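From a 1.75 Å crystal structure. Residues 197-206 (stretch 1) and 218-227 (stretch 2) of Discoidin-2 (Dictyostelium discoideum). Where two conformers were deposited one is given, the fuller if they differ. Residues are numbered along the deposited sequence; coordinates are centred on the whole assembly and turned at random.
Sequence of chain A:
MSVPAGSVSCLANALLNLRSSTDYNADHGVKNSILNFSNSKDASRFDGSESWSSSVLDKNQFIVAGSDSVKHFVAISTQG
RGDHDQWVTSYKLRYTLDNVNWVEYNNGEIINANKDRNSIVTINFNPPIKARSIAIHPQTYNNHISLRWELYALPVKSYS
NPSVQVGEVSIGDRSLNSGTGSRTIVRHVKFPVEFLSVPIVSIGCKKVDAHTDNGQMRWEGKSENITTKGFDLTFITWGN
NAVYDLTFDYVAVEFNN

Stretch 1 197-206: SVPIVSIGCK
Stretch 2, residues 218-227: RWEGKSENIT

Strands 200-206 and 218-224 run nearly antiparallel, their N-to-C directions 164° apart, but their axes approach no closer than 7.3 Å. No backbone-to-backbone hydrogen bond joins them; side chains fill the gap and bury 467 Å², both sides summed. The register is set by Val 201 CA to Ser 223 CA at 6.3 Å and, in the loops, Val 198 CA to Thr 227 CA at 5.2 Å.

Both strands are extended (Val 201 phi/psi -134/114, Gly 221 -126/146), so side chains alternate: Val 201, Ile 203 and Cys 205 point toward stretch 2, whereas Ile 200 and Ser 202 point away. Trp 219 and Ser 223 point back, with Gly 221 between them. This glycine is the hollow. Ile 203, chi1 66° (p) and chi2 177° (t), extends its CD1 to 3.5 Å from Gly 221 O, and an ideal CB on Gly 221 would lie a tight 3.4 Å from Ile 203 CD1.

Beyond it, Cys 205 (chi1 t) meets Trp 219 (chi1 p, chi2 -103°). Cys 205 CB lies 3.5 Å from Trp 219 CH2, and Cys 205 SG sits over the ring face, 4.2 Å from the centroid of the Trp 219 six-membered ring and 28° off its normal, where a polarizable sulfur packs well.

On the other side of the hollow, Ser 223 (chi1 p) is small enough to approach the backbone: its OG donates a hydrogen bond to Val 201 O at 2.9 Å. Val 201 (chi1 t) places CG1 3.8 Å from Ser 223 CB.

After the turn at Asn 225 (phi/psi 49/45), Ile 226 (m, t) supplies the largest covered area. Ile 226 CG2 is the bump, 3.7 Å from Val 198 CG1, 3.8 Å from Pro 199 CD and 4.0 Å from Val 201 CG2, an apolar pocket suited to a branched aliphatic chain.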

# COMPACT_ATOMS: atom_id res chain seq x y z
N SER A 197 -6.72 -6.11 14.90
CA SER A 197 -5.88 -6.43 16.05
C SER A 197 -5.83 -5.20 16.97
O SER A 197 -6.35 -4.13 16.61
CB SER A 197 -4.48 -6.81 15.61
OG SER A 197 -3.86 -5.70 14.98
N VAL A 198 -5.22 -5.36 18.14
CA VAL A 198 -5.27 -4.29 19.15
C VAL A 198 -4.34 -3.15 18.72
O VAL A 198 -3.15 -3.36 18.47
CB VAL A 198 -4.89 -4.82 20.55
CG1 VAL A 198 -4.98 -3.70 21.60
CG2 VAL A 198 -5.80 -6.00 20.94
N PRO A 199 -4.89 -1.93 18.62
CA PRO A 199 -4.03 -0.81 18.24
C PRO A 199 -3.29 -0.18 19.43
O PRO A 199 -3.52 -0.56 20.58
CB PRO A 199 -5.02 0.21 17.69
CG PRO A 199 -6.27 -0.03 18.57
CD PRO A 199 -6.29 -1.52 18.81
N ILE A 200 -2.40 0.76 19.14
CA ILE A 200 -1.88 1.63 20.19
C ILE A 200 -2.78 2.87 20.16
O ILE A 200 -3.50 3.09 19.16
CB ILE A 200 -0.39 1.97 19.98
CG1 ILE A 200 -0.18 2.76 18.68
CG2 ILE A 200 0.45 0.68 20.00
CD1 ILE A 200 -0.59 4.28 18.74
N VAL A 201 -2.83 3.63 21.25
CA VAL A 201 -3.69 4.81 21.23
C VAL A 201 -2.89 5.97 21.81
O VAL A 201 -2.55 5.97 23.01
CB VAL A 201 -5.02 4.62 22.02
CG1 VAL A 201 -5.80 5.93 22.09
CG2 VAL A 201 -5.92 3.53 21.38
N SER A 202 -2.62 6.94 20.95
CA SER A 202 -1.87 8.14 21.33
C SER A 202 -2.83 9.28 21.58
O SER A 202 -3.86 9.39 20.91
CB SER A 202 -0.90 8.53 20.22
OG SER A 202 0.13 7.57 20.14
N ILE A 203 -2.52 10.13 22.56
CA ILE A 203 -3.47 11.18 22.94
C ILE A 203 -2.77 12.53 23.13
O ILE A 203 -1.57 12.58 23.38
CB ILE A 203 -4.29 10.80 24.24
CG1 ILE A 203 -3.39 10.70 25.49
CG2 ILE A 203 -5.08 9.49 24.02
CD1 ILE A 203 -4.14 10.39 26.83
N GLY A 204 -3.53 13.61 23.00
CA GLY A 204 -2.98 14.95 23.18
C GLY A 204 -4.07 15.87 23.66
O GLY A 204 -5.19 15.85 23.13
N CYS A 205 -3.75 16.71 24.64
CA CYS A 205 -4.79 17.55 25.24
C CYS A 205 -5.09 18.77 24.34
O CYS A 205 -4.16 19.39 23.79
CB CYS A 205 -4.35 18.00 26.62
SG CYS A 205 -5.66 18.93 27.51
N LYS A 206 -6.38 19.07 24.17
CA LYS A 206 -6.80 20.27 23.45
C LYS A 206 -7.75 21.18 24.22
O LYS A 206 -8.27 22.15 23.68
CB LYS A 206 -7.36 19.93 22.07
CG LYS A 206 -8.65 19.12 22.09
CD LYS A 206 -9.18 18.97 20.65
CE LYS A 206 -10.48 18.23 20.63
NZ LYS A 206 -10.98 17.85 19.23
N ARG A 218 -2.43 20.13 38.17
CA ARG A 218 -2.21 18.68 38.10
C ARG A 218 -3.34 18.09 37.25
O ARG A 218 -4.51 18.12 37.63
CB ARG A 218 -2.25 18.03 39.50
CG ARG A 218 -1.24 18.60 40.53
CD ARG A 218 -1.42 17.88 41.85
NE ARG A 218 -0.54 18.45 42.87
CZ ARG A 218 -0.93 19.35 43.76
NH1 ARG A 218 -2.18 19.79 43.79
NH2 ARG A 218 -0.05 19.75 44.69
N TRP A 219 -2.99 17.64 36.06
CA TRP A 219 -3.94 16.88 35.27
C TRP A 219 -3.19 15.85 34.44
O TRP A 219 -2.03 16.05 34.07
CB TRP A 219 -4.85 17.77 34.41
CG TRP A 219 -4.17 18.66 33.41
CD1 TRP A 219 -3.95 20.02 33.52
CD2 TRP A 219 -3.67 18.29 32.13
NE1 TRP A 219 -3.32 20.50 32.40
CE2 TRP A 219 -3.15 19.46 31.52
CE3 TRP A 219 -3.64 17.07 31.43
CZ2 TRP A 219 -2.56 19.45 30.25
CZ3 TRP A 219 -3.06 17.06 30.13
CH2 TRP A 219 -2.53 18.24 29.57
N GLU A 220 -3.85 14.75 34.14
CA GLU A 220 -3.21 13.74 33.28
C GLU A 220 -4.33 12.97 32.56
O GLU A 220 -5.43 12.82 33.09
CB GLU A 220 -2.33 12.80 34.11
CG GLU A 220 -1.63 11.69 33.29
CD GLU A 220 -0.57 10.91 34.07
OE1 GLU A 220 -0.50 11.04 35.32
OE2 GLU A 220 0.21 10.19 33.40
N GLY A 221 -4.01 12.47 31.37
CA GLY A 221 -4.88 11.52 30.68
C GLY A 221 -4.02 10.31 30.34
O GLY A 221 -2.80 10.46 30.05
N LYS A 222 -4.64 9.13 30.38
CA LYS A 222 -4.00 7.89 29.96
C LYS A 222 -5.02 7.11 29.13
O LYS A 222 -6.21 7.04 29.49
CB LYS A 222 -3.64 7.02 31.17
CG LYS A 222 -2.47 7.49 31.98
CD LYS A 222 -2.18 6.52 33.14
CE LYS A 222 -1.10 7.12 34.04
NZ LYS A 222 -0.83 6.23 35.21
N SER A 223 -4.55 6.52 28.03
CA SER A 223 -5.35 5.53 27.31
C SER A 223 -5.02 4.16 27.90
O SER A 223 -3.84 3.81 28.06
CB SER A 223 -5.06 5.59 25.82
OG SER A 223 -3.70 5.33 25.58
N GLU A 224 -6.06 3.39 28.25
CA GLU A 224 -5.86 2.11 28.93
C GLU A 224 -6.89 1.13 28.40
O GLU A 224 -7.85 1.54 27.74
CB GLU A 224 -6.11 2.24 30.44
CG GLU A 224 -5.43 3.36 31.13
CD GLU A 224 -5.59 3.26 32.63
OE1 GLU A 224 -6.73 3.35 33.14
OE2 GLU A 224 -4.56 3.05 33.29
N ASN A 225 -6.73 -0.15 28.76
CA ASN A 225 -7.71 -1.17 28.40
C ASN A 225 -8.07 -1.12 26.91
O ASN A 225 -9.24 -1.16 26.54
CB ASN A 225 -8.97 -1.03 29.27
CG ASN A 225 -8.65 -1.11 30.75
OD1 ASN A 225 -7.81 -1.92 31.17
ND2 ASN A 225 -9.29 -0.28 31.55
N ILE A 226 -7.04 -1.00 26.08
CA ILE A 226 -7.22 -0.88 24.64
C ILE A 226 -7.59 -2.27 24.11
O ILE A 226 -6.95 -3.25 24.44
CB ILE A 226 -5.95 -0.38 23.93
CG1 ILE A 226 -5.52 0.98 24.52
CG2 ILE A 226 -6.20 -0.28 22.42
CD1 ILE A 226 -4.04 1.37 24.24
N THR A 227 -8.64 -2.32 23.32
CA THR A 227 -9.06 -3.57 22.65
C THR A 227 -9.19 -3.30 21.15
O THR A 227 -8.95 -2.18 20.67
CB THR A 227 -10.41 -4.08 23.19
OG1 THR A 227 -11.48 -3.20 22.78
CG2 THR A 227 -10.38 -4.20 24.72